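Local coordinates for probable fumarate reductase Ifc3 (Shewanella frigidimarina, PDB 1QO8), which catalyses the essentially one-way reduction of fumarate to succinate using FAD and four covalently attached c-type hemes, and may serve electron transport to Fe(3+), at residues A380-K385 with Q410-I415; D386-I391 with V453-K458. All blocks are in the same frame, centred on the assembly; numbering follows the deposited sequence.

Interaction 1: residues A380-K385 with Q410-I415; sequences AVMVNK and QFAWII
Strands 381-383 and 412-415 run antiparallel, their axes 4.7 Å apart and 154° between their directions. V381 and I415 form one hydrogen-bonded pair, V383 and W413 the next, and each pair exchanges two N-H...O=C bonds. The straightest runs from W413 N to V383 O (2.7 Å, 176°), nearly along the carbonyl axis. Between them, M382 and I414 make a non-hydrogen-bonded pair whose side chains lie on the other face. There M382, with CG anti to the backbone N, lays CG against A412 CB at 3.7 Å; I404 of helix 397-405 packs on both residues.

The side chain of I415 shows how the opposite face is packed. Its CB stands 3.6 Å from V381 O. The CG2 branch turns toward V381 and meets V381 CB at 3.9 Å, while the side chain as a whole crosses that of V383 at about a right angle and its longer branch ends with CD1 3.7 Å from V383 CG1. One beta-branched residue thus reaches two valines, and M451, M484 and A491 surround it. An alanine here would probably leave V381 and V383 with poorer packing by removing both branches.

W413 lies on this same face, where Y437 meets its ring edge-to-face. Its indole presents its edge to N384 O, which lies in the ring plane 3.6 Å from W413 CD1, and one water links W413 NE1 to K385 O. A second water joins K385 N to F411 O where the strands separate. Strand 412-417 also pairs with strand 489-505, so 381-383 lies along its other side in the mixed sheet. Backbone bonds set the register and satisfy buried polar atoms, apolar side chains pack on both faces, and water takes over where direct pairing stops.

Interaction 2: residues D386-I391 with V453-K458; sequences DGNRFI and VADLAK
N388 reaches across from its loop to D455 in the first turn of helix 453-469. In both residues CG is anti to the carbonyl carbon, with chi1 -61° in each, and the two side chains cross obliquely. N388 ND2 donates to D455 OD2 over 3.0 Å, using the carboxylate's anti lone pair. The acceptor lies close to the amide plane, although amide and carboxylate are themselves turned 39° apart. The other end of the amide is used as well: a water donates to both N388 OD1 and D455 O. An asparagine suits this place because it can donate to the acid and accept from water at once.

G387 brings the loop close to the helix. Its positive phi, 103°, would jam a CB against the preceding carbonyl O, and such an atom would also point at L456 N. T459 OG1 is hydrogen-bonded to G387 O and to D455 O, while L456, with CG anti to its backbone N, turns CD1 to 4.0 Å from G387 O and packs on V442 and A446 of helix 442-448.

D386 OD2 and D455 OD2 stay 5.1 Å apart; the nearby helix N-terminus would probably ease the like charges. The backbone angles of K385 and D386 make N384-G387 a type I turn ending in a glycine of positive phi, secured by N384 OD1 bonding to N388 N and docked against a helix's first turn.

Interaction 1 is the core contact, a buried strand pairing, whereas interaction 2 lies farther out, where the loop continuing from K385 meets a helix with partly exposed polar residues. The first relies on backbone bonds and apolar packing; the second on an amide-carboxylate bond, water and a glycine. Helix 453-469 serves both, since Y463 packs on V381, and T459 touches V383 and bonds to G387 O. The chain passes directly from K385 to D386, and the two contacts also touch: R389 CG packs on M382 O, and F390 CZ lies 3.6 Å from A412 CB. Both probably belong to the capping domain that, in this family, moves relative to the FAD domain.

Interaction 1: residues A380-K385 with Q410-I415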
ATOM      1  N   ALA A 380       2.127 -37.742   6.661  1.00 33.05           N
ATOM      2  CA  ALA A 380       3.050 -37.250   7.668  1.00 34.70           C
ATOM      3  C   ALA A 380       2.229 -36.491   8.733  1.00 34.60           C
ATOM      4  O   ALA A 380       1.173 -36.001   8.469  1.00 31.86           O
ATOM      5  CB  ALA A 380       4.048 -36.292   7.033  1.00 35.99           C
ATOM      6  N   VAL A 381       2.839 -36.354   9.870  1.00 35.81           N
ATOM      7  CA  VAL A 381       2.425 -35.635  11.026  1.00 40.32           C
ATOM      8  C   VAL A 381       3.175 -34.269  11.102  1.00 40.90           C
ATOM      9  O   VAL A 381       4.303 -34.228  10.636  1.00 38.76           O
ATOM     10  CB  VAL A 381       2.819 -36.489  12.246  1.00 37.66           C
ATOM     11  CG1 VAL A 381       2.623 -35.830  13.606  1.00 37.47           C
ATOM     12  CG2 VAL A 381       1.993 -37.793  12.204  1.00 42.14           C
ATOM     13  N   MET A 382       2.520 -33.272  11.720  1.00 41.49           N
ATOM     14  CA  MET A 382       3.137 -31.971  11.936  1.00 42.70           C
ATOM     15  C   MET A 382       3.113 -31.648  13.419  1.00 42.33           C
ATOM     16  O   MET A 382       2.057 -31.710  14.031  1.00 39.78           O
ATOM     17  CB  MET A 382       2.435 -30.882  11.105  1.00 41.82           C
ATOM     18  CG  MET A 382       3.226 -29.543  11.128  1.00 40.35           C
ATOM     19  SD  MET A 382       2.532 -28.389   9.918  1.00 40.10           S
ATOM     20  CE  MET A 382       0.828 -28.265  10.423  1.00 40.19           C
ATOM     21  N   VAL A 383       4.301 -31.313  13.895  1.00 37.40           N
ATOM     22  CA  VAL A 383       4.595 -31.135  15.304  1.00 41.61           C
ATOM     23  C   VAL A 383       5.347 -29.797  15.520  1.00 43.10           C
ATOM     24  O   VAL A 383       6.035 -29.296  14.600  1.00 40.96           O
ATOM     25  CB  VAL A 383       5.373 -32.417  15.569  1.00 44.20           C
ATOM     26  CG1 VAL A 383       6.796 -32.352  15.987  1.00 42.42           C
ATOM     27  CG2 VAL A 383       4.541 -33.478  16.283  1.00 43.08           C
ATOM     28  N   ASN A 384       5.150 -29.199  16.679  1.00 42.09           N
ATOM     29  CA  ASN A 384       5.812 -27.891  16.911  1.00 44.70           C
ATOM     30  C   ASN A 384       7.223 -28.133  17.414  1.00 45.23           C
ATOM     31  O   ASN A 384       7.655 -29.311  17.432  1.00 42.90           O
ATOM     32  CB  ASN A 384       4.968 -27.036  17.835  1.00 41.98           C
ATOM     33  CG  ASN A 384       4.890 -27.574  19.246  1.00 47.81           C
ATOM     34  OD1 ASN A 384       5.585 -28.522  19.689  1.00 45.37           O
ATOM     35  ND2 ASN A 384       3.985 -26.874  19.926  1.00 47.00           N
ATOM     36  N   LYS A 385       7.970 -27.089  17.763  1.00 44.83           N
ATOM     37  CA  LYS A 385       9.350 -27.274  18.250  1.00 46.47           C
ATOM     38  C   LYS A 385       9.526 -28.181  19.450  1.00 45.47           C
ATOM     39  O   LYS A 385      10.619 -28.726  19.719  1.00 43.61           O
ATOM     40  CB  LYS A 385       9.862 -25.846  18.609  1.00 50.85           C
ATOM     41  CG  LYS A 385      10.671 -25.699  19.869  1.00 55.71           C
ATOM     42  CD  LYS A 385      11.041 -24.277  20.259  1.00 60.56           C
ATOM     43  CE  LYS A 385      11.811 -24.309  21.587  1.00 63.34           C
ATOM     44  NZ  LYS A 385      10.804 -24.475  22.716  1.00 65.85           N
ATOM     45  N   GLN A 410       7.643 -19.858  15.585  1.00 47.40           N
ATOM     46  CA  GLN A 410       7.038 -19.712  14.254  1.00 48.64           C
ATOM     47  C   GLN A 410       7.434 -20.692  13.175  1.00 43.54           C
ATOM     48  O   GLN A 410       7.418 -20.357  11.978  1.00 41.64           O
ATOM     49  CB  GLN A 410       7.527 -18.372  13.667  1.00 52.81           C
ATOM     50  CG  GLN A 410       6.341 -17.510  13.410  1.00 57.06           C
ATOM     51  CD  GLN A 410       6.190 -16.563  14.604  1.00 59.21           C
ATOM     52  OE1 GLN A 410       6.976 -16.690  15.549  1.00 63.91           O
ATOM     53  NE2 GLN A 410       5.208 -15.707  14.360  1.00 58.96           N
ATOM     54  N   PHE A 411       7.726 -21.933  13.550  1.00 44.25           N
ATOM     55  CA  PHE A 411       7.954 -22.977  12.549  1.00 42.72           C
ATOM     56  C   PHE A 411       7.360 -24.308  13.039  1.00 41.51           C
ATOM     57  O   PHE A 411       6.962 -24.402  14.186  1.00 41.73           O
ATOM     58  CB  PHE A 411       9.451 -23.126  12.285  1.00 43.61           C
ATOM     59  CG  PHE A 411      10.193 -23.775  13.414  1.00 45.95           C
ATOM     60  CD1 PHE A 411      10.657 -23.009  14.457  1.00 48.52           C
ATOM     61  CD2 PHE A 411      10.425 -25.140  13.443  1.00 46.13           C
ATOM     62  CE1 PHE A 411      11.389 -23.538  15.517  1.00 50.22           C
ATOM     63  CE2 PHE A 411      11.073 -25.713  14.525  1.00 46.39           C
ATOM     64  CZ  PHE A 411      11.581 -24.928  15.563  1.00 49.37           C
ATOM     65  N   ALA A 412       7.412 -25.312  12.173  1.00 39.95           N
ATOM     66  CA  ALA A 412       6.929 -26.642  12.680  1.00 40.24           C
ATOM     67  C   ALA A 412       7.869 -27.660  12.085  1.00 40.17           C
ATOM     68  O   ALA A 412       8.781 -27.335  11.265  1.00 40.86           O
ATOM     69  CB  ALA A 412       5.462 -26.792  12.254  1.00 36.61           C
ATOM     70  N   TRP A 413       7.705 -28.893  12.473  1.00 40.50           N
ATOM     71  CA  TRP A 413       8.388 -30.031  11.859  1.00 37.71           C
ATOM     72  C   TRP A 413       7.420 -30.949  11.121  1.00 39.21           C
ATOM     73  O   TRP A 413       6.381 -31.383  11.665  1.00 39.91           O
ATOM     74  CB  TRP A 413       9.023 -30.787  13.023  1.00 38.98           C
ATOM     75  CG  TRP A 413      10.175 -30.138  13.715  1.00 42.24           C
ATOM     76  CD1 TRP A 413      10.196 -29.615  14.963  1.00 40.93           C
ATOM     77  CD2 TRP A 413      11.533 -30.053  13.222  1.00 40.28           C
ATOM     78  NE1 TRP A 413      11.455 -29.150  15.238  1.00 41.72           N
ATOM     79  CE2 TRP A 413      12.293 -29.433  14.211  1.00 41.70           C
ATOM     80  CE3 TRP A 413      12.160 -30.494  12.080  1.00 40.92           C
ATOM     81  CZ2 TRP A 413      13.673 -29.173  14.078  1.00 42.35           C
ATOM     82  CZ3 TRP A 413      13.521 -30.262  11.904  1.00 40.73           C
ATOM     83  CH2 TRP A 413      14.258 -29.579  12.914  1.00 42.29           C
ATOM     84  N   ILE A 414       7.746 -31.392   9.910  1.00 37.70           N
ATOM     85  CA  ILE A 414       6.907 -32.435   9.323  1.00 38.17           C
ATOM     86  C   ILE A 414       7.623 -33.789   9.452  1.00 40.29           C
ATOM     87  O   ILE A 414       8.811 -33.800   9.100  1.00 37.98           O
ATOM     88  CB  ILE A 414       6.480 -32.101   7.909  1.00 36.96           C
ATOM     89  CG1 ILE A 414       5.436 -30.968   8.007  1.00 40.12           C
ATOM     90  CG2 ILE A 414       5.947 -33.314   7.172  1.00 37.40           C
ATOM     91  CD1 ILE A 414       5.077 -30.334   6.694  1.00 40.57           C
ATOM     92  N   ILE A 415       6.908 -34.764  10.006  1.00 39.81           N
ATOM     93  CA  ILE A 415       7.500 -35.984  10.624  1.00 40.32           C
ATOM     94  C   ILE A 415       6.892 -37.261  10.071  1.00 38.53           C
ATOM     95  O   ILE A 415       5.763 -37.102   9.628  1.00 35.20           O
ATOM     96  CB  ILE A 415       7.232 -35.811  12.103  1.00 41.45           C
ATOM     97  CG1 ILE A 415       8.619 -35.295  12.490  1.00 37.76           C
ATOM     98  CG2 ILE A 415       6.600 -36.589  13.253  1.00 37.48           C
ATOM     99  CD1 ILE A 415       8.418 -33.985  13.143  1.00 39.26           C
TER
HETATM  100  O   HOH W   1       7.156 -24.567  16.848  1.00 42.00           O
HETATM  101  O   HOH W   2      12.634 -28.279  17.777  1.00 45.81           O

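Interaction 2: residues D386-I391 with V453-K458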
ATOM      1  N   ASP A 386       8.561 -28.325  20.326  1.00 45.41           N
ATOM      2  CA  ASP A 386       8.519 -29.253  21.425  1.00 50.56           C
ATOM      3  C   ASP A 386       8.196 -30.703  21.024  1.00 50.04           C
ATOM      4  O   ASP A 386       8.543 -31.631  21.789  1.00 52.11           O
ATOM      5  CB  ASP A 386       7.471 -28.842  22.480  1.00 50.56           C
ATOM      6  CG  ASP A 386       7.850 -27.487  23.096  1.00 56.23           C
ATOM      7  OD1 ASP A 386       9.044 -27.166  23.213  1.00 55.51           O
ATOM      8  OD2 ASP A 386       6.901 -26.731  23.434  1.00 59.99           O
ATOM      9  N   GLY A 387       7.550 -30.844  19.892  1.00 45.21           N
ATOM     10  CA  GLY A 387       7.101 -32.167  19.480  1.00 45.78           C
ATOM     11  C   GLY A 387       5.619 -32.431  19.682  1.00 43.38           C
ATOM     12  O   GLY A 387       5.270 -33.603  19.598  1.00 40.85           O
ATOM     13  N   ASN A 388       4.755 -31.425  19.770  1.00 41.76           N
ATOM     14  CA  ASN A 388       3.336 -31.561  19.907  1.00 42.69           C
ATOM     15  C   ASN A 388       2.591 -31.186  18.635  1.00 42.73           C
ATOM     16  O   ASN A 388       2.924 -30.186  17.994  1.00 42.29           O
ATOM     17  CB  ASN A 388       2.798 -30.620  21.052  1.00 44.46           C
ATOM     18  CG  ASN A 388       3.458 -31.033  22.360  1.00 48.19           C
ATOM     19  OD1 ASN A 388       3.460 -32.237  22.670  1.00 49.60           O
ATOM     20  ND2 ASN A 388       4.133 -30.233  23.159  1.00 48.10           N
ATOM     21  N   ARG A 389       1.557 -31.922  18.260  1.00 39.68           N
ATOM     22  CA  ARG A 389       0.703 -31.599  17.134  1.00 39.44           C
ATOM     23  C   ARG A 389      -0.083 -30.371  17.564  1.00 39.99           C
ATOM     24  O   ARG A 389      -0.094 -30.213  18.769  1.00 37.99           O
ATOM     25  CB  ARG A 389      -0.245 -32.806  16.804  1.00 37.39           C
ATOM     26  CG  ARG A 389       0.525 -33.978  16.141  1.00 37.42           C
ATOM     27  CD  ARG A 389      -0.453 -35.209  16.014  1.00 33.60           C
ATOM     28  NE  ARG A 389      -1.348 -34.907  14.931  1.00 35.73           N
ATOM     29  CZ  ARG A 389      -2.679 -35.039  14.952  1.00 41.85           C
ATOM     30  NH1 ARG A 389      -3.160 -35.623  16.075  1.00 41.41           N
ATOM     31  NH2 ARG A 389      -3.405 -34.803  13.875  1.00 41.16           N
ATOM     32  N   PHE A 390      -0.675 -29.575  16.691  1.00 39.32           N
ATOM     33  CA  PHE A 390      -1.271 -28.329  17.158  1.00 42.33           C
ATOM     34  C   PHE A 390      -2.416 -28.095  16.187  1.00 40.81           C
ATOM     35  O   PHE A 390      -3.202 -27.235  16.347  1.00 42.30           O
ATOM     36  CB  PHE A 390      -0.386 -27.070  17.110  1.00 39.60           C
ATOM     37  CG  PHE A 390       0.511 -27.001  15.882  1.00 39.25           C
ATOM     38  CD1 PHE A 390       1.695 -27.664  15.850  1.00 38.00           C
ATOM     39  CD2 PHE A 390       0.164 -26.244  14.771  1.00 40.02           C
ATOM     40  CE1 PHE A 390       2.495 -27.610  14.700  1.00 39.58           C
ATOM     41  CE2 PHE A 390       0.905 -26.203  13.580  1.00 39.83           C
ATOM     42  CZ  PHE A 390       2.112 -26.867  13.598  1.00 39.07           C
ATOM     43  N   ILE A 391      -2.675 -28.985  15.246  1.00 41.54           N
ATOM     44  CA  ILE A 391      -3.725 -28.750  14.255  1.00 40.35           C
ATOM     45  C   ILE A 391      -3.764 -30.007  13.370  1.00 41.17           C
ATOM     46  O   ILE A 391      -2.809 -30.786  13.389  1.00 41.79           O
ATOM     47  CB  ILE A 391      -3.584 -27.473  13.423  1.00 40.16           C
ATOM     48  CG1 ILE A 391      -4.926 -27.268  12.710  1.00 44.19           C
ATOM     49  CG2 ILE A 391      -2.434 -27.429  12.418  1.00 37.02           C
ATOM     50  CD1 ILE A 391      -5.209 -25.832  12.257  1.00 44.78           C
ATOM     51  N   VAL A 453      11.966 -35.056  24.244  1.00 54.19           N
ATOM     52  CA  VAL A 453      11.865 -36.501  24.185  1.00 56.39           C
ATOM     53  C   VAL A 453      10.515 -37.012  24.663  1.00 55.75           C
ATOM     54  O   VAL A 453       9.824 -37.735  23.972  1.00 53.79           O
ATOM     55  CB  VAL A 453      12.995 -37.126  25.041  1.00 58.32           C
ATOM     56  CG1 VAL A 453      12.763 -38.635  25.160  1.00 59.60           C
ATOM     57  CG2 VAL A 453      14.348 -36.851  24.388  1.00 59.77           C
ATOM     58  N   ALA A 454      10.039 -36.560  25.814  1.00 56.21           N
ATOM     59  CA  ALA A 454       8.741 -37.015  26.343  1.00 56.67           C
ATOM     60  C   ALA A 454       7.533 -36.515  25.578  1.00 56.12           C
ATOM     61  O   ALA A 454       6.487 -37.159  25.322  1.00 55.30           O
ATOM     62  CB  ALA A 454       8.746 -36.644  27.830  1.00 55.10           C
ATOM     63  N   ASP A 455       7.597 -35.267  25.128  1.00 54.54           N
ATOM     64  CA  ASP A 455       6.494 -34.761  24.278  1.00 52.77           C
ATOM     65  C   ASP A 455       6.452 -35.514  22.937  1.00 49.43           C
ATOM     66  O   ASP A 455       5.363 -35.992  22.574  1.00 45.94           O
ATOM     67  CB  ASP A 455       6.571 -33.261  24.111  1.00 55.55           C
ATOM     68  CG  ASP A 455       6.461 -32.459  25.374  1.00 58.47           C
ATOM     69  OD1 ASP A 455       6.847 -32.860  26.501  1.00 62.95           O
ATOM     70  OD2 ASP A 455       5.913 -31.336  25.273  1.00 59.68           O
ATOM     71  N   LEU A 456       7.567 -35.701  22.253  1.00 47.22           N
ATOM     72  CA  LEU A 456       7.517 -36.395  20.962  1.00 48.31           C
ATOM     73  C   LEU A 456       7.031 -37.848  21.095  1.00 48.32           C
ATOM     74  O   LEU A 456       6.241 -38.284  20.263  1.00 43.11           O
ATOM     75  CB  LEU A 456       8.838 -36.450  20.196  1.00 46.71           C
ATOM     76  CG  LEU A 456       8.747 -37.011  18.776  1.00 46.53           C
ATOM     77  CD1 LEU A 456       7.774 -36.252  17.850  1.00 46.90           C
ATOM     78  CD2 LEU A 456      10.099 -37.068  18.121  1.00 48.11           C
ATOM     79  N   ALA A 457       7.609 -38.599  22.046  1.00 47.79           N
ATOM     80  CA  ALA A 457       7.193 -39.969  22.306  1.00 49.25           C
ATOM     81  C   ALA A 457       5.721 -40.053  22.705  1.00 48.66           C
ATOM     82  O   ALA A 457       5.061 -40.949  22.274  1.00 46.26           O
ATOM     83  CB  ALA A 457       7.974 -40.572  23.510  1.00 49.76           C
ATOM     84  N   LYS A 458       5.187 -39.038  23.432  1.00 50.70           N
ATOM     85  CA  LYS A 458       3.756 -39.069  23.676  1.00 50.96           C
ATOM     86  C   LYS A 458       2.968 -38.824  22.402  1.00 49.54           C
ATOM     87  O   LYS A 458       1.883 -39.350  22.166  1.00 47.71           O
ATOM     88  CB  LYS A 458       3.424 -38.040  24.773  1.00 53.43           C
ATOM     89  CG  LYS A 458       1.909 -37.926  24.926  1.00 56.65           C
ATOM     90  CD  LYS A 458       1.412 -36.911  25.924  1.00 60.35           C
ATOM     91  CE  LYS A 458      -0.096 -37.068  26.213  1.00 63.06           C
ATOM     92  NZ  LYS A 458      -0.436 -38.535  26.486  1.00 63.61           N
TER
HETATM   93  O   HOH W   3       2.881 -34.679  23.610  1.00 52.68           O